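Local coordinates for hyaluronidase (Thermobaculum terrenum, PDB 5DIY), which probably removes O-linked N-acetylglucosamine from modified proteins by hydrolysing the glycosidic bond, at residues C[221-225]-C[313-317]; C[239-245]-C[271-275]. One frame throughout, in Å; residues are numbered along the deposited sequence.

Contact 1: residues C[221-225]-C[313-317]. With NAG (2-acetamido-2-deoxy-beta-D-glucopyranose), chain E.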
ATOM      1  N   TRP C 221       9.294   2.533   9.132  1.00 24.24           N
ATOM      2  CA  TRP C 221       7.960   1.966   8.973  1.00 23.98           C
ATOM      3  C   TRP C 221       7.606   2.338   7.545  1.00 23.27           C
ATOM      4  O   TRP C 221       7.178   3.454   7.287  1.00 23.54           O
ATOM      5  CB  TRP C 221       6.990   2.618   9.972  1.00 24.63           C
ATOM      6  CG  TRP C 221       5.557   2.140   9.951  1.00 24.78           C
ATOM      7  CD1 TRP C 221       4.802   1.791   8.860  1.00 25.05           C
ATOM      8  CD2 TRP C 221       4.697   1.996  11.087  1.00 24.98           C
ATOM      9  NE1 TRP C 221       3.544   1.427   9.255  1.00 24.54           N
ATOM     10  CE2 TRP C 221       3.447   1.545  10.612  1.00 24.81           C
ATOM     11  CE3 TRP C 221       4.865   2.196  12.462  1.00 25.37           C
ATOM     12  CZ2 TRP C 221       2.369   1.288  11.461  1.00 24.96           C
ATOM     13  CZ3 TRP C 221       3.793   1.947  13.308  1.00 25.45           C
ATOM     14  CH2 TRP C 221       2.560   1.494  12.803  1.00 25.68           C
ATOM     15  N   ASP C 222       7.795   1.416   6.609  1.00 22.38           N
ATOM     16  CA  ASP C 222       7.600   1.738   5.204  1.00 22.36           C
ATOM     17  C   ASP C 222       6.199   1.305   4.783  1.00 22.70           C
ATOM     18  O   ASP C 222       5.887   0.109   4.775  1.00 23.26           O
ATOM     19  CB  ASP C 222       8.680   1.075   4.343  1.00 21.74           C
ATOM     20  CG  ASP C 222       8.963   1.844   3.061  1.00 22.18           C
ATOM     21  OD1 ASP C 222       8.210   2.782   2.724  1.00 22.05           O
ATOM     22  OD2 ASP C 222       9.963   1.522   2.383  1.00 22.62           O
ATOM     23  N   ASN C 223       5.358   2.279   4.443  1.00 22.48           N
ATOM     24  CA  ASN C 223       3.955   2.034   4.119  1.00 22.68           C
ATOM     25  C   ASN C 223       3.777   1.652   2.657  1.00 22.97           C
ATOM     26  O   ASN C 223       3.181   2.389   1.866  1.00 23.40           O
ATOM     27  CB  ASN C 223       3.092   3.258   4.465  1.00 22.55           C
ATOM     28  CG  ASN C 223       2.844   3.408   5.950  1.00 22.55           C
ATOM     29  OD1 ASN C 223       3.150   4.439   6.538  1.00 23.48           O
ATOM     30  ND2 ASN C 223       2.245   2.406   6.553  1.00 22.10           N
ATOM     31  N   TYR C 224       4.321   0.490   2.318  1.00 23.09           N
ATOM     32  CA  TYR C 224       4.107  -0.166   1.042  1.00 23.28           C
ATOM     33  C   TYR C 224       4.327  -1.664   1.318  1.00 24.38           C
ATOM     34  O   TYR C 224       5.318  -2.000   1.979  1.00 24.81           O
ATOM     35  CB  TYR C 224       5.086   0.346  -0.034  1.00 22.43           C
ATOM     36  CG  TYR C 224       4.762  -0.246  -1.384  1.00 21.92           C
ATOM     37  CD1 TYR C 224       3.764   0.316  -2.195  1.00 21.42           C
ATOM     38  CD2 TYR C 224       5.390  -1.406  -1.824  1.00 21.71           C
ATOM     39  CE1 TYR C 224       3.428  -0.254  -3.418  1.00 21.32           C
ATOM     40  CE2 TYR C 224       5.071  -1.971  -3.047  1.00 21.91           C
ATOM     41  CZ  TYR C 224       4.084  -1.397  -3.837  1.00 21.45           C
ATOM     42  OH  TYR C 224       3.770  -1.983  -5.035  1.00 21.54           O
ATOM     43  N   PRO C 225       3.455  -2.569   0.844  1.00 24.74           N
ATOM     44  CA  PRO C 225       2.368  -2.308  -0.114  1.00 25.09           C
ATOM     45  C   PRO C 225       0.992  -1.876   0.437  1.00 24.94           C
ATOM     46  O   PRO C 225       0.058  -1.825  -0.343  1.00 23.72           O
ATOM     47  CB  PRO C 225       2.234  -3.664  -0.832  1.00 25.15           C
ATOM     48  CG  PRO C 225       2.660  -4.652   0.187  1.00 25.05           C
ATOM     49  CD  PRO C 225       3.820  -3.994   0.869  1.00 25.00           C
ATOM     50  N   ILE C 313      -0.634   2.084 -10.101  1.00 23.00           N
ATOM     51  CA  ILE C 313      -0.916   3.218  -9.219  1.00 23.60           C
ATOM     52  C   ILE C 313      -0.603   2.849  -7.760  1.00 23.96           C
ATOM     53  O   ILE C 313      -1.145   1.888  -7.208  1.00 24.02           O
ATOM     54  CB  ILE C 313      -2.366   3.767  -9.345  1.00 23.99           C
ATOM     55  CG1 ILE C 313      -2.622   4.334 -10.747  1.00 24.48           C
ATOM     56  CG2 ILE C 313      -2.610   4.877  -8.319  1.00 24.43           C
ATOM     57  CD1 ILE C 313      -4.085   4.579 -11.067  1.00 25.16           C
ATOM     58  N   SER C 314       0.300   3.618  -7.168  1.00 23.59           N
ATOM     59  CA  SER C 314       0.652   3.513  -5.753  1.00 23.41           C
ATOM     60  C   SER C 314       1.467   4.744  -5.393  1.00 23.63           C
ATOM     61  O   SER C 314       1.807   5.529  -6.275  1.00 23.73           O
ATOM     62  CB  SER C 314       1.487   2.254  -5.486  1.00 22.83           C
ATOM     63  OG  SER C 314       2.799   2.385  -6.003  1.00 22.09           O
ATOM     64  N   CYS C 315       1.829   4.889  -4.121  1.00 23.44           N
ATOM     65  CA  CYS C 315       2.772   5.934  -3.715  1.00 24.38           C
ATOM     66  C   CYS C 315       4.097   5.884  -4.505  1.00 24.58           C
ATOM     67  O   CYS C 315       4.719   6.917  -4.734  1.00 25.14           O
ATOM     68  CB  CYS C 315       3.062   5.847  -2.211  1.00 24.39           C
ATOM     69  SG  CYS C 315       3.957   4.363  -1.688  1.00 26.06           S
ATOM     70  N   LEU C 316       4.513   4.686  -4.915  1.00 25.12           N
ATOM     71  CA  LEU C 316       5.738   4.499  -5.704  1.00 25.83           C
ATOM     72  C   LEU C 316       5.586   4.949  -7.164  1.00 26.65           C
ATOM     73  O   LEU C 316       6.549   5.406  -7.769  1.00 27.48           O
ATOM     74  CB  LEU C 316       6.179   3.034  -5.671  1.00 25.58           C
ATOM     75  CG  LEU C 316       6.420   2.409  -4.292  1.00 26.29           C
ATOM     76  CD1 LEU C 316       6.807   0.944  -4.421  1.00 26.26           C
ATOM     77  CD2 LEU C 316       7.487   3.174  -3.526  1.00 26.78           C
ATOM     78  N   GLU C 317       4.391   4.791  -7.731  1.00 26.62           N
ATOM     79  CA  GLU C 317       4.108   5.241  -9.094  1.00 26.82           C
ATOM     80  C   GLU C 317       2.761   5.941  -9.089  1.00 26.47           C
ATOM     81  O   GLU C 317       1.758   5.335  -9.455  1.00 26.02           O
ATOM     82  CB  GLU C 317       4.090   4.062 -10.070  1.00 26.69           C
ATOM     83  CG  GLU C 317       5.399   3.305 -10.195  1.00 28.01           C
ATOM     84  CD  GLU C 317       6.553   4.146 -10.716  1.00 27.51           C
ATOM     85  OE1 GLU C 317       6.320   5.204 -11.339  1.00 28.21           O
ATOM     86  OE2 GLU C 317       7.706   3.737 -10.494  1.00 27.83           O
TER
HETATM   87  C1  NAG E 101      -0.933   5.630   8.932  1.00 30.22           C
HETATM   88  C2  NAG E 101      -0.789   4.537  10.009  1.00 28.79           C
HETATM   89  C3  NAG E 101      -0.841   3.107   9.466  1.00 28.24           C
HETATM   90  C4  NAG E 101      -1.611   3.063   8.156  1.00 27.66           C
HETATM   91  C5  NAG E 101      -0.871   3.910   7.134  1.00 28.46           C
HETATM   92  C6  NAG E 101      -1.569   3.948   5.765  1.00 28.96           C
HETATM   93  C7  NAG E 101       1.647   4.776  10.373  1.00 27.82           C
HETATM   94  C8  NAG E 101       2.704   4.998  11.419  1.00 27.67           C
HETATM   95  N2  NAG E 101       0.396   4.751  10.833  1.00 28.11           N
HETATM   96  O3  NAG E 101      -1.460   2.261  10.441  1.00 27.75           O
HETATM   97  O4  NAG E 101      -1.673   1.724   7.664  1.00 26.20           O
HETATM   98  O5  NAG E 101      -0.602   5.238   7.594  1.00 29.59           O
HETATM   99  O6  NAG E 101      -2.936   4.353   5.872  1.00 28.75           O
HETATM  100  O7  NAG E 101       1.930   4.640   9.190  1.00 27.28           O
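This contact borders the sugar site of a TIM barrel, where the chain leaves barrel strand 218-222. Asn223 belongs to the N-acetylglucosamine binding site. Trp221 has one ring face beneath the acetamido oxygen of NAG, with Trp221 NE1 3.6 Å from NAG O7. Gly12, Lys43, Asp119 and Asp228 hydrogen-bond the same sugar. Asn223 is the centre of an inverse gamma turn, closed by a weak hydrogen bond from Tyr224 N to Asp222 O (2.9 Å). A cis peptide bond follows, between Tyr224 and Pro225. Tyr224 then points toward the loop 313-317. Its ring receives Leu316 CD1 squarely over one face, a CH-pi contact 3.5 Å from the ring centroid. Cys315 SG sits obliquely, 4.1 Å from Tyr224 CD1, and is also 4.1 Å from Asn223 O. Ser314 OG reaches within 3.7 Å of Tyr224 CE1. The loop is folded into a turn. Ser314 N donates to Glu317 O (3.2 Å), and Ser314 OG accepts weak bonds from Leu316 N (3.1 Å) and Glu317 N (3.4 Å). Tyr224 OH is bonded elsewhere, to Gly238 O. With the Tyr224 hydroxyl held by Gly238, its ring offers a face to Leu316 and oblique contacts to Cys315 and Ser314. The sugar-binding turn and the loop before helix 322-336 are thus joined by mainly apolar packing.

Contact 2: residues C[239-245]-C[271-275]; sequences PYDHRDP and TFAQY
An irregular loop, 239-245, packs across one side of helix 262-277 through an aromatic cluster of Tyr240, Phe272 and Tyr275. The loop starts extended at Pro239 and Tyr240. His242 takes a positive phi of 67°, and the chain is extended again at Arg243 and Asp244. Residues 271-275 are regular helix, with Tyr275 N bonded to Thr271 O at 3.0 Å. The closest CA pairs are Pro239 with Thr271 (5.7 Å) and Tyr240 with Phe272 (5.2 Å). Thr271 comes first on the helix. Its p rotamer lets OG1 accept Tyr240 N at 2.9 Å, while the hydroxyl also bonds Pro268 O. Phe272, in a t rotamer, turns its edge toward the face of Tyr240. This T-shaped pair has centroids 4.8 Å apart and planes at 73°. One helical turn on from Thr271, Tyr275 (t) points toward the loop. Its CD2 lies 3.4 Å from CE2 of Tyr240, with ring planes at 55°. Tyr275 CE1 is 3.5 Å from Arg243 O. Tyr275 OH donates to Asp244 O at 2.6 Å, and a water links that hydroxyl to Pro245 O, weakly at the proline. Tyr240 is also t, and its OH bonds Asp222. Hydrogen bonds near the two ends of 239-245, at Tyr240 N and Asp244 O, tie it to the helix, with the aromatic rings between. Phe272 and Tyr240 also rest on Ile254 of barrel strand 251-256, and Pro239 packs on helix 284-296.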
ATOM      1  N   PRO C 239       6.824  -3.696  -7.725  1.00 24.88           N
ATOM      2  CA  PRO C 239       8.017  -3.934  -6.920  1.00 25.19           C
ATOM      3  C   PRO C 239       8.303  -2.817  -5.927  1.00 24.44           C
ATOM      4  O   PRO C 239       7.963  -1.658  -6.172  1.00 26.34           O
ATOM      5  CB  PRO C 239       9.132  -4.010  -7.969  1.00 25.61           C
ATOM      6  CG  PRO C 239       8.667  -3.087  -9.040  1.00 25.58           C
ATOM      7  CD  PRO C 239       7.174  -3.295  -9.100  1.00 25.90           C
ATOM      8  N   TYR C 240       8.912  -3.187  -4.806  1.00 24.00           N
ATOM      9  CA  TYR C 240       9.558  -2.237  -3.903  1.00 23.21           C
ATOM     10  C   TYR C 240      10.506  -1.358  -4.726  1.00 23.71           C
ATOM     11  O   TYR C 240      11.232  -1.868  -5.586  1.00 22.54           O
ATOM     12  CB  TYR C 240      10.337  -2.999  -2.830  1.00 23.01           C
ATOM     13  CG  TYR C 240      10.732  -2.189  -1.621  1.00 23.09           C
ATOM     14  CD1 TYR C 240       9.767  -1.666  -0.765  1.00 23.55           C
ATOM     15  CD2 TYR C 240      12.074  -1.971  -1.307  1.00 23.61           C
ATOM     16  CE1 TYR C 240      10.127  -0.932   0.361  1.00 23.57           C
ATOM     17  CE2 TYR C 240      12.440  -1.237  -0.186  1.00 23.53           C
ATOM     18  CZ  TYR C 240      11.467  -0.724   0.638  1.00 23.20           C
ATOM     19  OH  TYR C 240      11.851  -0.019   1.741  1.00 24.69           O
ATOM     20  N   ASP C 241      10.472  -0.046  -4.503  1.00 24.31           N
ATOM     21  CA  ASP C 241      11.230   0.868  -5.361  1.00 25.65           C
ATOM     22  C   ASP C 241      11.500   2.219  -4.723  1.00 25.68           C
ATOM     23  O   ASP C 241      10.827   2.617  -3.770  1.00 25.42           O
ATOM     24  CB  ASP C 241      10.476   1.078  -6.691  1.00 26.15           C
ATOM     25  CG  ASP C 241      11.401   1.291  -7.885  1.00 27.05           C
ATOM     26  OD1 ASP C 241      12.627   1.495  -7.717  1.00 27.08           O
ATOM     27  OD2 ASP C 241      10.878   1.270  -9.015  1.00 27.50           O
ATOM     28  N   HIS C 242      12.505   2.903  -5.274  1.00 26.47           N
ATOM     29  CA  HIS C 242      12.844   4.294  -4.945  1.00 26.50           C
ATOM     30  C   HIS C 242      13.361   4.466  -3.521  1.00 26.11           C
ATOM     31  O   HIS C 242      13.221   5.536  -2.925  1.00 26.25           O
ATOM     32  CB  HIS C 242      11.659   5.224  -5.223  1.00 27.16           C
ATOM     33  CG  HIS C 242      11.062   5.035  -6.579  1.00 27.50           C
ATOM     34  ND1 HIS C 242       9.704   5.057  -6.811  1.00 28.90           N
ATOM     35  CD2 HIS C 242      11.643   4.786  -7.775  1.00 28.27           C
ATOM     36  CE1 HIS C 242       9.480   4.850  -8.096  1.00 28.78           C
ATOM     37  NE2 HIS C 242      10.640   4.684  -8.703  1.00 28.97           N
ATOM     38  N   ARG C 243      13.974   3.408  -2.995  1.00 25.51           N
ATOM     39  CA  ARG C 243      14.647   3.451  -1.708  1.00 26.06           C
ATOM     40  C   ARG C 243      16.126   3.427  -2.028  1.00 26.76           C
ATOM     41  O   ARG C 243      16.592   2.529  -2.728  1.00 26.60           O
ATOM     42  CB  ARG C 243      14.246   2.262  -0.821  1.00 25.12           C
ATOM     43  CG  ARG C 243      13.018   2.523   0.039  1.00 24.85           C
ATOM     44  CD  ARG C 243      11.758   2.664  -0.796  1.00 24.86           C
ATOM     45  NE  ARG C 243      10.575   3.045  -0.015  1.00 25.20           N
ATOM     46  CZ  ARG C 243       9.583   3.835  -0.446  1.00 25.24           C
ATOM     47  NH1 ARG C 243       9.600   4.385  -1.663  1.00 25.74           N
ATOM     48  NH2 ARG C 243       8.559   4.105   0.357  1.00 25.62           N
ATOM     49  N   ASP C 244      16.857   4.428  -1.540  1.00 28.55           N
ATOM     50  CA  ASP C 244      18.265   4.594  -1.913  1.00 30.11           C
ATOM     51  C   ASP C 244      19.072   3.335  -1.597  1.00 30.79           C
ATOM     52  O   ASP C 244      18.809   2.688  -0.592  1.00 31.55           O
ATOM     53  CB  ASP C 244      18.888   5.819  -1.218  1.00 30.76           C
ATOM     54  CG  ASP C 244      18.755   7.101  -2.038  1.00 31.54           C
ATOM     55  OD1 ASP C 244      17.968   7.145  -3.010  1.00 32.18           O
ATOM     56  OD2 ASP C 244      19.441   8.088  -1.697  1.00 32.70           O
ATOM     57  N   PRO C 245      20.035   2.971  -2.470  1.00 33.54           N
ATOM     58  CA  PRO C 245      20.879   1.789  -2.202  1.00 34.35           C
ATOM     59  C   PRO C 245      21.697   1.828  -0.901  1.00 35.52           C
ATOM     60  O   PRO C 245      22.091   0.770  -0.412  1.00 36.02           O
ATOM     61  CB  PRO C 245      21.828   1.745  -3.406  1.00 34.34           C
ATOM     62  CG  PRO C 245      21.136   2.487  -4.490  1.00 34.33           C
ATOM     63  CD  PRO C 245      20.232   3.492  -3.842  1.00 34.04           C
ATOM     64  N   THR C 271      10.118  -8.748  -3.403  1.00 25.65           N
ATOM     65  CA  THR C 271      11.042  -7.761  -3.968  1.00 25.11           C
ATOM     66  C   THR C 271      11.678  -6.899  -2.877  1.00 26.05           C
ATOM     67  O   THR C 271      12.869  -6.573  -2.942  1.00 27.36           O
ATOM     68  CB  THR C 271      10.374  -6.872  -5.046  1.00 24.20           C
ATOM     69  OG1 THR C 271       9.360  -6.029  -4.463  1.00 23.99           O
ATOM     70  CG2 THR C 271       9.771  -7.731  -6.154  1.00 24.15           C
ATOM     71  N   PHE C 272      10.866  -6.536  -1.893  1.00 26.40           N
ATOM     72  CA  PHE C 272      11.320  -5.856  -0.680  1.00 26.65           C
ATOM     73  C   PHE C 272      12.446  -6.638   0.005  1.00 27.19           C
ATOM     74  O   PHE C 272      13.488  -6.066   0.314  1.00 27.21           O
ATOM     75  CB  PHE C 272      10.107  -5.631   0.234  1.00 26.00           C
ATOM     76  CG  PHE C 272      10.432  -5.212   1.643  1.00 25.81           C
ATOM     77  CD1 PHE C 272      10.948  -3.952   1.913  1.00 26.06           C
ATOM     78  CD2 PHE C 272      10.151  -6.062   2.715  1.00 25.89           C
ATOM     79  CE1 PHE C 272      11.221  -3.551   3.222  1.00 26.27           C
ATOM     80  CE2 PHE C 272      10.419  -5.669   4.026  1.00 26.35           C
ATOM     81  CZ  PHE C 272      10.953  -4.408   4.280  1.00 26.01           C
ATOM     82  N   ALA C 273      12.249  -7.945   0.184  1.00 28.66           N
ATOM     83  CA  ALA C 273      13.261  -8.828   0.799  1.00 29.40           C
ATOM     84  C   ALA C 273      14.564  -8.923  -0.001  1.00 30.16           C
ATOM     85  O   ALA C 273      15.651  -8.957   0.580  1.00 28.75           O
ATOM     86  CB  ALA C 273      12.685 -10.221   1.018  1.00 29.79           C
ATOM     87  N   GLN C 274      14.455  -8.976  -1.328  1.00 30.77           N
ATOM     88  CA  GLN C 274      15.644  -8.963  -2.186  1.00 31.17           C
ATOM     89  C   GLN C 274      16.405  -7.641  -2.087  1.00 30.49           C
ATOM     90  O   GLN C 274      17.636  -7.652  -2.051  1.00 29.93           O
ATOM     91  CB  GLN C 274      15.294  -9.276  -3.645  1.00 33.64           C
ATOM     92  CG  GLN C 274      14.879 -10.729  -3.867  1.00 36.22           C
ATOM     93  CD  GLN C 274      15.191 -11.227  -5.263  1.00 38.33           C
ATOM     94  OE1 GLN C 274      15.833 -12.266  -5.441  1.00 41.87           O
ATOM     95  NE2 GLN C 274      14.739 -10.490  -6.264  1.00 38.69           N
ATOM     96  N   TYR C 275      15.683  -6.517  -2.032  1.00 29.63           N
ATOM     97  CA  TYR C 275      16.316  -5.208  -1.818  1.00 29.26           C
ATOM     98  C   TYR C 275      17.093  -5.197  -0.506  1.00 30.08           C
ATOM     99  O   TYR C 275      18.246  -4.777  -0.482  1.00 32.26           O
ATOM    100  CB  TYR C 275      15.294  -4.051  -1.824  1.00 28.74           C
ATOM    101  CG  TYR C 275      15.848  -2.761  -1.241  1.00 27.98           C
ATOM    102  CD1 TYR C 275      16.629  -1.895  -2.014  1.00 27.47           C
ATOM    103  CD2 TYR C 275      15.633  -2.430   0.104  1.00 27.52           C
ATOM    104  CE1 TYR C 275      17.157  -0.727  -1.477  1.00 27.18           C
ATOM    105  CE2 TYR C 275      16.152  -1.265   0.647  1.00 27.39           C
ATOM    106  CZ  TYR C 275      16.915  -0.416  -0.140  1.00 27.24           C
ATOM    107  OH  TYR C 275      17.418   0.738   0.408  1.00 26.11           O
TER
HETATM  108  O   HOH W   1      20.117   0.459   1.794  1.00 33.12           O

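How the contacts relate
Along the chain the segments come in the order 221-225, 239-245, 271-275, 313-317, so contact 2 falls within the span bridged by contact 1. The centres are 11 Å apart, and the two contacts touch. Asp222, at the end of strand 218-222, joins them: its OD1 forms a salt bridge with Arg243 NH2 (2.7 Å), and its OD2 a probable hydrogen bond with Tyr240 OH (2.5 Å). Leu316 CD2 also packs on Arg243 NH1 (3.1 Å). Segment 239-245, part of the loop between the seventh and eighth barrel strands, thereby connects the end of strand 218-222, beside the sugar site, with helix 262-277 and the loop 313-317.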